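Local atomic coordinates of TIR-NB-LRR type resistance protein RPV1 (Vitis rotundifolia, PDB entry 5KU7), a protein that belongs to the TIR-NB-LRR family of plant disease-resistance proteins, intracellular immune receptors, and contributes a TIR domain that probably serves in defence signalling. Residues Y8-S13 / S63-F68; E17-N22 / V67-Y72; S144-L149 / K159-S164. One frame throughout, in Å; residues are numbered along the deposited sequence.

Contact 1. Residues Y8-S13 / S63-F68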
loop_
_atom_site.group_PDB
_atom_site.type_symbol
_atom_site.label_atom_id
_atom_site.label_comp_id
_atom_site.label_asym_id
_atom_site.label_seq_id
_atom_site.Cartn_x
_atom_site.Cartn_y
_atom_site.Cartn_z
ATOM N N TYR A 8 1.473 -8.319 23.489
ATOM C CA TYR A 8 1.242 -8.324 22.050
ATOM C C TYR A 8 1.712 -9.613 21.397
ATOM O O TYR A 8 2.650 -10.256 21.868
ATOM C CB TYR A 8 1.950 -7.132 21.406
ATOM C CG TYR A 8 1.576 -5.785 22.014
ATOM C CD1 TYR A 8 0.473 -5.086 21.551
ATOM C CD2 TYR A 8 2.319 -5.226 23.060
ATOM C CE1 TYR A 8 0.126 -3.866 22.087
ATOM C CE2 TYR A 8 1.978 -4.003 23.610
ATOM C CZ TYR A 8 0.878 -3.329 23.115
ATOM O OH TYR A 8 0.514 -2.112 23.638
ATOM N N ASP A 9 1.063 -9.989 20.302
ATOM C CA ASP A 9 1.524 -11.122 19.506
ATOM C C ASP A 9 2.693 -10.715 18.614
ATOM O O ASP A 9 3.646 -11.466 18.425
ATOM C CB ASP A 9 0.366 -11.677 18.695
ATOM C CG ASP A 9 -0.711 -12.257 19.583
ATOM O OD1 ASP A 9 -0.354 -13.011 20.515
ATOM O OD2 ASP A 9 -1.897 -11.927 19.394
ATOM N N VAL A 10 2.613 -9.499 18.087
ATOM C CA VAL A 10 3.612 -8.985 17.169
ATOM C C VAL A 10 4.011 -7.540 17.472
ATOM O O VAL A 10 3.160 -6.663 17.682
ATOM C CB VAL A 10 3.110 -9.054 15.718
ATOM C CG1 VAL A 10 4.016 -8.242 14.798
ATOM C CG2 VAL A 10 3.027 -10.505 15.266
ATOM N N PHE A 11 5.318 -7.304 17.504
ATOM C CA PHE A 11 5.851 -5.947 17.496
ATOM C C PHE A 11 6.297 -5.637 16.069
ATOM O O PHE A 11 7.115 -6.363 15.494
ATOM C CB PHE A 11 7.013 -5.787 18.499
ATOM C CG PHE A 11 7.650 -4.427 18.485
ATOM C CD1 PHE A 11 8.688 -4.142 17.611
ATOM C CD2 PHE A 11 7.214 -3.426 19.348
ATOM C CE1 PHE A 11 9.280 -2.880 17.588
ATOM C CE2 PHE A 11 7.807 -2.165 19.336
ATOM C CZ PHE A 11 8.839 -1.897 18.450
ATOM N N LEU A 12 5.733 -4.576 15.500
ATOM C CA LEU A 12 6.065 -4.124 14.154
ATOM C C LEU A 12 7.227 -3.143 14.125
ATOM O O LEU A 12 7.060 -1.984 14.496
ATOM C CB LEU A 12 4.866 -3.438 13.516
ATOM C CG LEU A 12 4.155 -4.210 12.443
ATOM C CD1 LEU A 12 3.011 -3.361 11.896
ATOM C CD2 LEU A 12 5.206 -4.537 11.381
ATOM N N SER A 13 8.384 -3.581 13.643
ATOM C CA SER A 13 9.516 -2.678 13.478
ATOM C C SER A 13 9.647 -2.243 12.018
ATOM O O SER A 13 9.725 -3.071 11.117
ATOM C CB SER A 13 10.801 -3.344 13.971
ATOM O OG SER A 13 11.951 -2.567 13.689
ATOM N N SER A 63 6.427 -11.909 19.346
ATOM C CA SER A 63 7.326 -11.875 18.203
ATOM C C SER A 63 7.457 -10.475 17.656
ATOM O O SER A 63 6.711 -9.571 18.041
ATOM C CB SER A 63 6.833 -12.802 17.088
ATOM O OG SER A 63 5.629 -12.316 16.519
ATOM N N SER A 64 8.412 -10.300 16.751
ATOM C CA SER A 64 8.533 -9.066 15.989
ATOM C C SER A 64 8.479 -9.340 14.478
ATOM O O SER A 64 8.952 -10.378 14.003
ATOM C CB SER A 64 9.825 -8.337 16.346
ATOM O OG SER A 64 9.797 -7.887 17.686
ATOM N N VAL A 65 7.870 -8.417 13.737
ATOM C CA VAL A 65 7.927 -8.424 12.281
ATOM C C VAL A 65 8.775 -7.243 11.890
ATOM O O VAL A 65 8.474 -6.122 12.292
ATOM C CB VAL A 65 6.547 -8.292 11.618
ATOM C CG1 VAL A 65 6.718 -8.101 10.132
ATOM C CG2 VAL A 65 5.697 -9.502 11.883
ATOM N N ILE A 66 9.840 -7.480 11.133
ATOM C CA ILE A 66 10.705 -6.389 10.724
ATOM C C ILE A 66 10.479 -6.029 9.269
ATOM O O ILE A 66 10.657 -6.860 8.380
ATOM C CB ILE A 66 12.181 -6.720 10.927
ATOM C CG1 ILE A 66 12.540 -6.705 12.421
ATOM C CG2 ILE A 66 13.016 -5.675 10.236
ATOM C CD1 ILE A 66 12.187 -7.953 13.157
ATOM N N VAL A 67 10.050 -4.796 9.030
ATOM C CA VAL A 67 9.918 -4.301 7.674
ATOM C C VAL A 67 11.216 -3.617 7.288
ATOM O O VAL A 67 11.380 -2.407 7.462
ATOM C CB VAL A 67 8.742 -3.336 7.532
ATOM C CG1 VAL A 67 8.572 -2.890 6.069
ATOM C CG2 VAL A 67 7.475 -3.986 8.058
ATOM N N PHE A 68 12.170 -4.415 6.831
ATOM C CA PHE A 68 13.395 -3.858 6.286
ATOM C C PHE A 68 13.050 -3.109 5.003
ATOM O O PHE A 68 12.477 -3.680 4.062
ATOM C CB PHE A 68 14.427 -4.950 6.007
ATOM C CG PHE A 68 15.123 -5.470 7.242
ATOM C CD1 PHE A 68 15.810 -4.604 8.086
ATOM C CD2 PHE A 68 15.096 -6.818 7.554
ATOM C CE1 PHE A 68 16.471 -5.081 9.230
ATOM C CE2 PHE A 68 15.747 -7.293 8.685
ATOM C CZ PHE A 68 16.431 -6.414 9.528
#
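V67 N donates to S13 O over 2.7 Å, and the 169° angle at the hydrogen makes this the straightest of the four backbone bonds in a parallel strand pair at the centre of the flavodoxin-like TIR sheet. The bonds from F11 to V67 form a parallel ladder. F11 N donates to S63 O (2.7 Å) and F11 O receives V65 N (2.8 Å), so F11 bridges two residues of 63-68; S13 does the same, its N bonding V65 O at 2.9 Å. The strand axes, 4.3 Å apart at closest approach, are turned by 25°.

V10, L12, S63 and V65 occupy one face, where L12 and V67 also meet helix 23-33. There V10 CG1 crosses to V65 CG2 at 3.6 Å, and L12 lies beside V65, its CD2 4.0 Å from V65 CB. F11, S13, S64 and I66 fill the opposite face, toward helix 76-91; the hydroxyl of S64 is bonded to H94. At the start of the pair S63 OG sits between its own backbone N and carbonyl carbon (chi1 68°), from where it donates to D9 O at 2.9 Å.

Contact 2. Residues E17-N22 / V67-Y72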
loop_
_atom_site.group_PDB
_atom_site.type_symbol
_atom_site.label_atom_id
_atom_site.label_comp_id
_atom_site.label_asym_id
_atom_site.label_seq_id
_atom_site.Cartn_x
_atom_site.Cartn_y
_atom_site.Cartn_z
ATOM N N GLU A 17 9.583 6.772 7.776
ATOM C CA GLU A 17 9.774 7.543 6.560
ATOM C C GLU A 17 9.612 6.719 5.280
ATOM O O GLU A 17 9.198 7.241 4.256
ATOM C CB GLU A 17 11.155 8.203 6.596
ATOM C CG GLU A 17 11.251 9.490 5.809
ATOM C CD GLU A 17 12.638 10.102 5.856
ATOM O OE1 GLU A 17 13.585 9.511 5.287
ATOM O OE2 GLU A 17 12.776 11.190 6.463
ATOM N N ASP A 18 9.937 5.435 5.318
ATOM C CA ASP A 18 9.769 4.615 4.116
ATOM C C ASP A 18 8.346 4.085 3.962
ATOM O O ASP A 18 7.757 4.201 2.895
ATOM C CB ASP A 18 10.723 3.419 4.121
ATOM C CG ASP A 18 12.167 3.810 3.998
ATOM O OD1 ASP A 18 12.452 4.898 3.459
ATOM O OD2 ASP A 18 13.027 3.014 4.445
ATOM N N THR A 19 7.787 3.521 5.030
ATOM C CA THR A 19 6.615 2.651 4.891
ATOM C C THR A 19 5.495 2.894 5.896
ATOM O O THR A 19 4.567 2.085 5.972
ATOM C CB THR A 19 7.019 1.172 5.068
ATOM O OG1 THR A 19 7.528 0.998 6.400
ATOM C CG2 THR A 19 8.094 0.752 4.056
ATOM N N ARG A 20 5.579 3.967 6.688
ATOM C CA ARG A 20 4.619 4.155 7.782
ATOM C C ARG A 20 3.176 4.176 7.302
ATOM O O ARG A 20 2.308 3.484 7.839
ATOM C CB ARG A 20 4.857 5.468 8.539
ATOM C CG ARG A 20 3.740 5.754 9.581
ATOM C CD ARG A 20 4.042 7.014 10.429
ATOM N NE ARG A 20 5.182 6.820 11.319
ATOM C CZ ARG A 20 5.122 6.222 12.502
ATOM N NH1 ARG A 20 3.964 5.752 12.949
ATOM N NH2 ARG A 20 6.224 6.087 13.240
ATOM N N TYR A 21 2.922 5.002 6.299
ATOM C CA TYR A 21 1.569 5.288 5.902
ATOM C C TYR A 21 1.032 4.340 4.862
ATOM O O TYR A 21 -0.159 4.350 4.593
ATOM C CB TYR A 21 1.473 6.723 5.389
ATOM C CG TYR A 21 1.745 7.695 6.487
ATOM C CD1 TYR A 21 0.877 7.805 7.557
ATOM C CD2 TYR A 21 2.902 8.462 6.492
ATOM C CE1 TYR A 21 1.126 8.684 8.583
ATOM C CE2 TYR A 21 3.159 9.349 7.508
ATOM C CZ TYR A 21 2.270 9.452 8.553
ATOM O OH TYR A 21 2.531 10.330 9.574
ATOM N N ASN A 22 1.893 3.529 4.262
ATOM C CA ASN A 22 1.387 2.639 3.226
ATOM C C ASN A 22 1.594 1.173 3.602
ATOM O O ASN A 22 0.733 0.588 4.271
ATOM C CB ASN A 22 2.003 2.993 1.853
ATOM C CG ASN A 22 3.442 3.488 1.957
ATOM O OD1 ASN A 22 4.352 2.745 2.335
ATOM N ND2 ASN A 22 3.657 4.740 1.578
ATOM N N VAL A 67 10.050 -4.796 9.030
ATOM C CA VAL A 67 9.918 -4.301 7.674
ATOM C C VAL A 67 11.216 -3.617 7.288
ATOM O O VAL A 67 11.380 -2.407 7.462
ATOM C CB VAL A 67 8.742 -3.336 7.532
ATOM C CG1 VAL A 67 8.572 -2.890 6.069
ATOM C CG2 VAL A 67 7.475 -3.986 8.058
ATOM N N PHE A 68 12.170 -4.415 6.831
ATOM C CA PHE A 68 13.395 -3.858 6.286
ATOM C C PHE A 68 13.050 -3.109 5.003
ATOM O O PHE A 68 12.477 -3.680 4.062
ATOM C CB PHE A 68 14.427 -4.950 6.007
ATOM C CG PHE A 68 15.123 -5.470 7.242
ATOM C CD1 PHE A 68 15.810 -4.604 8.086
ATOM C CD2 PHE A 68 15.096 -6.818 7.554
ATOM C CE1 PHE A 68 16.471 -5.081 9.230
ATOM C CE2 PHE A 68 15.747 -7.293 8.685
ATOM C CZ PHE A 68 16.431 -6.414 9.528
ATOM N N SER A 69 13.382 -1.826 4.979
ATOM C CA SER A 69 13.145 -0.983 3.816
ATOM C C SER A 69 14.412 -0.182 3.563
ATOM O O SER A 69 15.317 -0.171 4.401
ATOM C CB SER A 69 11.935 -0.065 4.035
ATOM O OG SER A 69 12.070 0.670 5.244
ATOM N N GLU A 70 14.446 0.513 2.434
ATOM C CA GLU A 70 15.652 1.160 1.922
ATOM C C GLU A 70 16.454 1.943 2.966
ATOM O O GLU A 70 17.694 1.888 2.972
ATOM C CB GLU A 70 15.278 2.095 0.768
ATOM C CG GLU A 70 16.455 2.513 -0.114
ATOM C CD GLU A 70 16.088 3.636 -1.068
ATOM O OE1 GLU A 70 14.937 4.106 -1.002
ATOM O OE2 GLU A 70 16.935 4.034 -1.893
ATOM N N ASN A 71 15.754 2.651 3.854
ATOM C CA ASN A 71 16.425 3.553 4.776
ATOM C C ASN A 71 16.290 3.161 6.233
ATOM O O ASN A 71 16.452 4.004 7.117
ATOM C CB ASN A 71 15.913 4.970 4.581
ATOM C CG ASN A 71 16.150 5.471 3.182
ATOM O OD1 ASN A 71 17.291 5.694 2.782
ATOM N ND2 ASN A 71 15.075 5.651 2.422
ATOM N N TYR A 72 15.988 1.887 6.475
ATOM C CA TYR A 72 15.853 1.361 7.832
ATOM C C TYR A 72 17.108 1.604 8.685
ATOM O O TYR A 72 17.019 2.063 9.820
ATOM C CB TYR A 72 15.538 -0.129 7.764
ATOM C CG TYR A 72 15.235 -0.801 9.076
ATOM C CD1 TYR A 72 16.265 -1.253 9.908
ATOM C CD2 TYR A 72 13.928 -1.046 9.461
ATOM C CE1 TYR A 72 15.993 -1.902 11.090
ATOM C CE2 TYR A 72 13.649 -1.690 10.652
ATOM C CZ TYR A 72 14.686 -2.118 11.462
ATOM O OH TYR A 72 14.414 -2.766 12.649
#
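D18 carries the polar side of this contact, and all three hydrogen bonds between 17-22 and 67-72 end on its carboxylate. OD2 accepts twice: S69 OG reaches its anti lone pair at 2.7 Å, while N71 N arrives on the syn side at 2.8 Å, slightly out of the carboxylate plane. OD1 offers its syn lone pair to N71 ND2 at 2.9 Å. That bond is almost straight, 174° at the hydrogen, and keeps to the amide plane of N71 even though amide and carboxylate planes are 44° apart. N71 thus grips both oxygens, one through its backbone and one through its side chain, which fixes the rotation of the carboxylate.

E70 OE1 lies 5.2 Å from D18 OD1, a like charge that the three donors would probably offset.

Van der Waals packing is lighter. T19 CG2 makes an apolar contact 3.9 Å from S69 CB, and T19 OG1, itself hydrogen-bonded to T24, comes tip to tip with V67 CG1 at 4.0 Å.

S69 to Y72 form a type I beta turn, closed by Y72 N bonding S69 O. An aspartate on the short helix after one strand thereby holds the turn after its neighbour, beside the malonic acid pocket, to which E17 and R20 belong together with R15 and G16, at the C-terminal ends of the parallel strands of the TIR sheet.

Contact 3. Residues S144-L149 / K159-S164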
loop_
_atom_site.group_PDB
_atom_site.type_symbol
_atom_site.label_atom_id
_atom_site.label_comp_id
_atom_site.label_asym_id
_atom_site.label_seq_id
_atom_site.Cartn_x
_atom_site.Cartn_y
_atom_site.Cartn_z
ATOM N N SER A 144 14.572 -16.909 8.259
ATOM C CA SER A 144 13.784 -17.121 7.053
ATOM C C SER A 144 12.650 -16.107 7.004
ATOM O O SER A 144 11.881 -15.963 7.958
ATOM C CB SER A 144 13.233 -18.547 6.976
ATOM O OG SER A 144 12.210 -18.761 7.925
ATOM N N GLY A 145 12.559 -15.382 5.899
ATOM C CA GLY A 145 11.492 -14.412 5.769
ATOM C C GLY A 145 10.921 -14.338 4.373
ATOM O O GLY A 145 10.844 -15.336 3.671
ATOM N N TRP A 146 10.521 -13.138 3.982
ATOM C CA TRP A 146 9.968 -12.899 2.671
ATOM C C TRP A 146 10.706 -11.751 2.002
ATOM O O TRP A 146 10.825 -10.665 2.569
ATOM C CB TRP A 146 8.479 -12.563 2.764
ATOM C CG TRP A 146 7.670 -13.550 3.538
ATOM C CD1 TRP A 146 6.904 -14.557 3.024
ATOM C CD2 TRP A 146 7.551 -13.644 4.963
ATOM N NE1 TRP A 146 6.315 -15.270 4.042
ATOM C CE2 TRP A 146 6.700 -14.733 5.241
ATOM C CE3 TRP A 146 8.085 -12.920 6.031
ATOM C CZ2 TRP A 146 6.372 -15.114 6.547
ATOM C CZ3 TRP A 146 7.755 -13.294 7.326
ATOM C CH2 TRP A 146 6.904 -14.384 7.571
ATOM N N HIS A 147 11.205 -12.000 0.798
ATOM C CA HIS A 147 11.740 -10.944 -0.037
ATOM C C HIS A 147 10.630 -10.447 -0.989
ATOM O O HIS A 147 10.141 -11.194 -1.828
ATOM C CB HIS A 147 12.952 -11.441 -0.819
ATOM C CG HIS A 147 13.604 -10.385 -1.654
ATOM N ND1 HIS A 147 14.455 -10.680 -2.697
ATOM C CD2 HIS A 147 13.532 -9.033 -1.598
ATOM C CE1 HIS A 147 14.874 -9.557 -3.252
ATOM N NE2 HIS A 147 14.330 -8.543 -2.604
ATOM N N LEU A 148 10.218 -9.196 -0.841
ATOM C CA LEU A 148 9.119 -8.658 -1.639
ATOM C C LEU A 148 9.645 -7.712 -2.693
ATOM O O LEU A 148 10.374 -6.764 -2.382
ATOM C CB LEU A 148 8.110 -7.905 -0.766
ATOM C CG LEU A 148 7.005 -8.685 -0.052
ATOM C CD1 LEU A 148 7.566 -9.839 0.727
ATOM C CD2 LEU A 148 6.209 -7.768 0.840
ATOM N N LEU A 149 9.258 -7.970 -3.932
ATOM C CA LEU A 149 9.560 -7.091 -5.044
ATOM C C LEU A 149 8.341 -6.272 -5.404
ATOM O O LEU A 149 7.227 -6.521 -4.923
ATOM C CB LEU A 149 10.009 -7.887 -6.258
ATOM C CG LEU A 149 10.991 -9.019 -5.955
ATOM C CD1 LEU A 149 11.148 -9.937 -7.164
ATOM C CD2 LEU A 149 12.338 -8.450 -5.504
ATOM N N LYS A 159 -1.214 -10.983 2.331
ATOM C CA LYS A 159 -2.035 -12.109 2.756
ATOM C C LYS A 159 -1.158 -13.329 3.020
ATOM O O LYS A 159 -1.350 -14.066 3.994
ATOM C CB LYS A 159 -3.101 -12.437 1.703
ATOM C CG LYS A 159 -3.971 -13.650 2.045
ATOM C CD LYS A 159 -4.981 -13.973 0.933
ATOM C CE LYS A 159 -4.301 -14.592 -0.294
ATOM N NZ LYS A 159 -5.278 -15.137 -1.294
ATOM N N GLU A 160 -0.174 -13.526 2.156
ATOM C CA GLU A 160 0.717 -14.664 2.285
ATOM C C GLU A 160 1.552 -14.572 3.586
ATOM O O GLU A 160 1.641 -15.527 4.354
ATOM C CB GLU A 160 1.609 -14.745 1.054
ATOM C CG GLU A 160 2.801 -15.627 1.224
ATOM C CD GLU A 160 3.591 -15.753 -0.049
ATOM O OE1 GLU A 160 3.121 -15.235 -1.095
ATOM O OE2 GLU A 160 4.675 -16.371 0.005
ATOM N N ILE A 161 2.116 -13.398 3.842
ATOM C CA ILE A 161 2.900 -13.151 5.040
ATOM C C ILE A 161 2.090 -13.340 6.323
ATOM O O ILE A 161 2.512 -14.009 7.279
ATOM C CB ILE A 161 3.469 -11.724 5.009
ATOM C CG1 ILE A 161 4.523 -11.601 3.905
ATOM C CG2 ILE A 161 4.038 -11.327 6.379
ATOM C CD1 ILE A 161 4.819 -10.176 3.524
ATOM N N THR A 162 0.912 -12.748 6.356
ATOM C CA THR A 162 0.156 -12.789 7.585
ATOM C C THR A 162 -0.456 -14.176 7.827
ATOM O O THR A 162 -0.695 -14.554 8.979
ATOM C CB THR A 162 -0.912 -11.708 7.588
ATOM O OG1 THR A 162 -1.749 -11.899 6.456
ATOM C CG2 THR A 162 -0.260 -10.330 7.463
ATOM N N ASN A 163 -0.678 -14.939 6.755
ATOM C CA ASN A 163 -1.172 -16.311 6.887
ATOM C C ASN A 163 -0.126 -17.204 7.516
ATOM O O ASN A 163 -0.417 -17.980 8.423
ATOM C CB ASN A 163 -1.549 -16.901 5.529
ATOM C CG ASN A 163 -2.953 -16.556 5.109
ATOM O OD1 ASN A 163 -3.758 -16.091 5.916
ATOM N ND2 ASN A 163 -3.267 -16.807 3.842
ATOM N N SER A 164 1.097 -17.076 7.017
ATOM C CA SER A 164 2.240 -17.791 7.552
ATOM C C SER A 164 2.522 -17.410 9.017
ATOM O O SER A 164 2.725 -18.286 9.860
ATOM C CB SER A 164 3.464 -17.515 6.675
ATOM O OG SER A 164 4.640 -18.027 7.267
#
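The W146 indole lies across I161, with S164 and E160 at its rim. Over one face stands I161 CG1, 3.7 Å from the centroid of the five-membered ring and only 10° off its normal, a CH-pi contact by both measures. At the edge, S164 OG is in the ring plane, 3.5 Å from W146 CZ2; this is a van der Waals approach, and the hydroxyl's hydrogen bond goes to Q168 one turn further along the helix. E160 OE2 comes near the rim at the five-membered end, 4.2 Å from W146 CD1, its extended side chain sliding past the indole in the opposite direction and its carboxylate nearly perpendicular to the ring plane. No hydrogen bond joins the two segments.

The remaining contact is aliphatic. L148 and I161 meet tip to tip, with I161 CD1 3.9 Å from both L148 CD1 and L148 CD2. One isoleucine therefore serves two partners: its CG1 covers the indole while the methyl beyond it fits against the leucine fork. I161 CG1 stands anti to its carbonyl carbon (chi1 -68°), a torsion that swings this branch onto the ring.

W146 contributes 103 Å² to the buried total of 247 Å². It also touches I165 of the same helix, and F97 and I99 of the adjoining strand 95-101, to which strand 146-148 is hydrogen-bonded.

Strand and helix run nearly antiparallel, 168° between their directions, and their axes come no closer than 10.7 Å, a separation bridged mainly by side chains. W146 points toward the helix, and the end of L148, two residues on, also approaches it. This is the closing beta-alpha unit of a flavodoxin-like TIR domain: after strand 146-148, at one edge of the sheet, the chain turns back into the long C-terminal helix 154-175, which packs over it.

From the N terminus, strand 8-14 opens contact 1, and the short helix 16-19 that follows opens contact 2. The chain then passes through helices 23-33 and 52-59 before strand 61-68 closes contact 1 and the turn beyond it closes contact 2. The two loops therefore cross, and they share V67 and F68. They also touch, through S13 OG and Y72 OH at 2.7 Å, a probable hydrogen bond. Contact 3 opens and closes later, in series, its centre about 13 Å from that of contact 1. Contact 1 pairs two inner strands, contact 2 ties the helix and turn that follow them at their C-terminal ends, and contact 3 packs helix 154-175 on edge strand 146-148.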